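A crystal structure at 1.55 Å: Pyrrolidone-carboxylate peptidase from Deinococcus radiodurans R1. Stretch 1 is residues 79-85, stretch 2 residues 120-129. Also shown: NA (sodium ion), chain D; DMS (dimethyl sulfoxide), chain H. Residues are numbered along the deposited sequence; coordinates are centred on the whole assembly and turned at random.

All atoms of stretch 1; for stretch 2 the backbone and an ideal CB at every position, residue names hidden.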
# COMPACT_ATOMS: atom_id res chain seq x y z
N GLN B 79 0.89 1.24 -12.73
CA GLN B 79 0.55 1.79 -14.04
C GLN B 79 1.80 2.43 -14.62
O GLN B 79 2.69 2.87 -13.87
CB GLN B 79 -0.61 2.83 -13.95
CG GLN B 79 -1.88 2.23 -13.31
CD GLN B 79 -3.00 3.23 -13.08
OE1 GLN B 79 -2.84 4.41 -13.40
NE2 GLN B 79 -4.16 2.75 -12.56
N VAL B 80 1.86 2.48 -15.96
CA VAL B 80 2.95 3.23 -16.59
C VAL B 80 2.97 4.68 -16.10
O VAL B 80 1.90 5.31 -15.91
CB VAL B 80 2.85 3.19 -18.12
CG1 VAL B 80 3.14 1.75 -18.62
CG2 VAL B 80 1.49 3.65 -18.65
N THR B 81 4.18 5.23 -15.94
CA THR B 81 4.38 6.59 -15.46
C THR B 81 5.46 7.31 -16.25
O THR B 81 6.41 6.70 -16.77
CB THR B 81 4.75 6.66 -13.94
OG1 THR B 81 5.85 5.76 -13.64
CG2 THR B 81 3.53 6.29 -13.08
N LEU B 82 5.29 8.63 -16.37
CA LEU B 82 6.25 9.52 -17.03
C LEU B 82 6.96 10.34 -15.96
O LEU B 82 6.29 11.01 -15.15
CB LEU B 82 5.55 10.46 -18.01
CG LEU B 82 4.79 9.82 -19.14
CD1 LEU B 82 3.96 10.92 -19.79
CD2 LEU B 82 5.76 9.17 -20.13
N GLU B 83 8.31 10.33 -15.96
CA GLU B 83 9.09 11.07 -14.96
C GLU B 83 9.16 12.54 -15.31
O GLU B 83 9.57 12.92 -16.41
CB GLU B 83 10.51 10.49 -14.85
CG GLU B 83 10.49 9.05 -14.35
CD GLU B 83 9.85 8.86 -12.98
OE1 GLU B 83 9.64 9.85 -12.23
OE2 GLU B 83 9.51 7.67 -12.68
N ARG B 84 8.78 13.39 -14.35
CA ARG B 84 8.85 14.82 -14.59
C ARG B 84 10.26 15.35 -14.50
O ARG B 84 10.57 16.36 -15.15
CB ARG B 84 7.94 15.56 -13.60
CG ARG B 84 7.82 17.06 -13.95
CD ARG B 84 6.99 17.86 -12.90
NE ARG B 84 5.61 17.39 -12.79
CZ ARG B 84 4.59 17.89 -13.49
NH1 ARG B 84 4.80 18.83 -14.44
NH2 ARG B 84 3.34 17.46 -13.24
N VAL B 85 11.10 14.76 -13.65
CA VAL B 85 12.36 15.41 -13.27
C VAL B 85 13.44 14.36 -13.01
O VAL B 85 13.21 13.33 -12.37
CB VAL B 85 12.13 16.35 -12.07
CG1 VAL B 85 11.60 15.57 -10.87
CG2 VAL B 85 13.40 17.12 -11.74
N UNK B 120 6.44 15.81 -24.24
CA UNK B 120 5.11 16.42 -24.14
C UNK B 120 4.24 15.58 -23.22
O UNK B 120 3.50 14.71 -23.66
CB UNK B 120 4.46 16.56 -25.52
N UNK B 121 4.40 15.81 -21.90
CA UNK B 121 3.82 14.91 -20.90
C UNK B 121 2.31 14.78 -21.06
O UNK B 121 1.78 13.66 -21.04
CB UNK B 121 4.15 15.41 -19.49
N UNK B 122 1.59 15.91 -21.18
CA UNK B 122 0.13 15.81 -21.22
C UNK B 122 -0.35 15.15 -22.51
O UNK B 122 -1.32 14.38 -22.48
CB UNK B 122 -0.50 17.20 -21.08
N UNK B 123 0.35 15.37 -23.63
CA UNK B 123 -0.03 14.70 -24.88
C UNK B 123 0.14 13.19 -24.77
O UNK B 123 -0.66 12.42 -25.32
CB UNK B 123 0.80 15.23 -26.05
N UNK B 124 1.18 12.74 -24.07
CA UNK B 124 1.34 11.30 -23.89
C UNK B 124 0.23 10.73 -23.01
O UNK B 124 -0.36 9.69 -23.33
CB UNK B 124 2.71 10.99 -23.28
N UNK B 125 -0.06 11.40 -21.88
CA UNK B 125 -1.16 10.92 -21.02
C UNK B 125 -2.46 10.83 -21.79
O UNK B 125 -3.23 9.88 -21.62
CB UNK B 125 -1.34 11.84 -19.81
N UNK B 126 -2.71 11.80 -22.67
CA UNK B 126 -3.96 11.80 -23.43
C UNK B 126 -3.98 10.67 -24.44
O UNK B 126 -5.01 10.02 -24.66
CB UNK B 126 -4.16 13.14 -24.14
N UNK B 127 -2.82 10.41 -25.07
CA UNK B 127 -2.77 9.29 -26.02
C UNK B 127 -2.97 7.96 -25.31
O UNK B 127 -3.68 7.07 -25.81
CB UNK B 127 -1.44 9.28 -26.77
N UNK B 128 -2.37 7.81 -24.12
CA UNK B 128 -2.59 6.61 -23.32
C UNK B 128 -4.06 6.45 -22.98
O UNK B 128 -4.62 5.37 -23.12
CB UNK B 128 -1.75 6.66 -22.04
N UNK B 129 -4.71 7.53 -22.51
CA UNK B 129 -6.13 7.42 -22.15
C UNK B 129 -6.99 7.04 -23.36
O UNK B 129 -7.91 6.20 -23.26
CB UNK B 129 -6.63 8.74 -21.55
NA NA D . -1.38 16.31 -12.57
S DMS H . 5.79 19.41 -20.20
O DMS H . 4.86 18.48 -20.89
C1 DMS H . 7.52 18.89 -20.08
C2 DMS H . 5.32 19.67 -18.47

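Stretch 1 carries a short strand that includes Thr81, Leu82 and Glu83, and the helix 121-129 runs nearly antiparallel to it at 171°, with the axes 9.9 Å apart at their closest. Val80 and Leu82 point toward the helix, so its facing side meets an apolar surface. No hydrogen bond joins the two stretches.

Position 120 comes right before the helix, and its CB points away from stretch 1. Its phi of -81° permits proline, and many other residues would fit. It is Pro120, at the N-cap position.

Position 121 points toward the strand, its ideal CB 4.5 Å from Leu82 CD1. An apolar chain of medium length, such as leucine, isoleucine or methionine, would suit. It is Leu121. Its CD2 lies 4.0 Å from Leu82 CB, and its CD1 is 4.4 Å from Arg84 CG. Its backbone is also engaged: Leu121 N donates to the DMS O at 2.9 Å.

Position 122 points away, with no stretch 1 atom near the CB. Small or polar residues would do, as would a long chain that turns back. Arg122 turns back: its NH2 comes to 3.8 Å from Arg84 NH2, near the plane of the Arg84 guanidinium. Two like charges give no salt bridge here; both NH2 atoms have hydrogen bonds elsewhere in the structure. The sodium ion is modelled 2.9 Å from Arg122 NH2, an unusual neighbour for a cation.

Position 123 points sideways, and stretch 1 sets no demand. It is Ala123, without contact.

Position 124 points toward stretch 1, its ideal CB only 3.7 Å from Leu82 CD1. Alanine, valine or isoleucine could pack here. It is Ile124, whose CG2 rests 3.7 Å from Leu82 CD1.

Position 125 points sideways, its ideal CB 5.4 Å from Leu82 CD1. A flexible apolar chain could reach that methyl. Leu125 does so, with CD2 3.9 Å from Leu82 CD1.

Positions 126 and 127 are out of reach of stretch 1, and many helix-compatible residues would serve. Both are alanine, Ala126 and Ala127.

Position 128 points toward the strand, but nothing of stretch 1 lies within 5.5 Å of its ideal CB. The gap leads to Val80 and Leu82 and favours a large apolar chain: phenylalanine, methionine or tryptophan. It is Trp128. Val80 CG2 sits over one face of its ring, 3.5 Å from the six-membered centroid and 7° off the normal, a CH-pi contact. Trp128 CH2 also packs 3.6 Å from Leu82 CG.

Position 129 is out of reach, so stretch 1 does not restrict it. It is Arg129, hydrogen-bonded elsewhere in the structure.

Stretch 2 120-129: PLRAILAAWR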
# COMPACT_ATOMS: atom_id res chain seq x y z
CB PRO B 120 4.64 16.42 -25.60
CG PRO B 120 5.33 15.22 -26.22
CD PRO B 120 6.68 15.17 -25.55
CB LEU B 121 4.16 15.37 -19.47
CG LEU B 121 5.66 15.43 -19.18
CD1 LEU B 121 5.86 16.01 -17.76
CD2 LEU B 121 6.38 14.10 -19.36
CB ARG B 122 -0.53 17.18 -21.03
CG ARG B 122 -0.26 17.81 -19.66
CD ARG B 122 -0.92 17.07 -18.48
NE ARG B 122 -0.37 17.54 -17.19
CZ ARG B 122 -0.69 16.99 -16.02
NH1 ARG B 122 -1.55 15.97 -15.97
NH2 ARG B 122 -0.11 17.39 -14.90
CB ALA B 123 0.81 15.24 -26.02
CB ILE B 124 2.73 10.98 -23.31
CG1 ILE B 124 3.84 11.39 -24.30
CG2 ILE B 124 2.84 9.47 -22.98
CD1 ILE B 124 5.26 11.41 -23.63
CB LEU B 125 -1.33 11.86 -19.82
CG LEU B 125 -0.19 11.83 -18.78
CD1 LEU B 125 -0.60 12.63 -17.56
CD2 LEU B 125 0.35 10.46 -18.37
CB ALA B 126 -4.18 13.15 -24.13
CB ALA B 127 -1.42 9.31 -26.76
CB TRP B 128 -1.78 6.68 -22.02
CG TRP B 128 -0.33 6.27 -22.11
CD1 TRP B 128 0.29 5.57 -23.12
CD2 TRP B 128 0.68 6.54 -21.14
NE1 TRP B 128 1.61 5.38 -22.83
CE2 TRP B 128 1.88 5.96 -21.61
CE3 TRP B 128 0.68 7.21 -19.90
CZ2 TRP B 128 3.09 6.06 -20.90
CZ3 TRP B 128 1.88 7.27 -19.19
CH2 TRP B 128 3.05 6.68 -19.68
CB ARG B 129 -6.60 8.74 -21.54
CG ARG B 129 -8.05 8.61 -20.98
CD ARG B 129 -8.40 9.65 -19.93
NE ARG B 129 -7.78 9.39 -18.62
CZ ARG B 129 -8.38 8.69 -17.64
NH1 ARG B 129 -9.57 8.18 -17.84
NH2 ARG B 129 -7.75 8.49 -16.48
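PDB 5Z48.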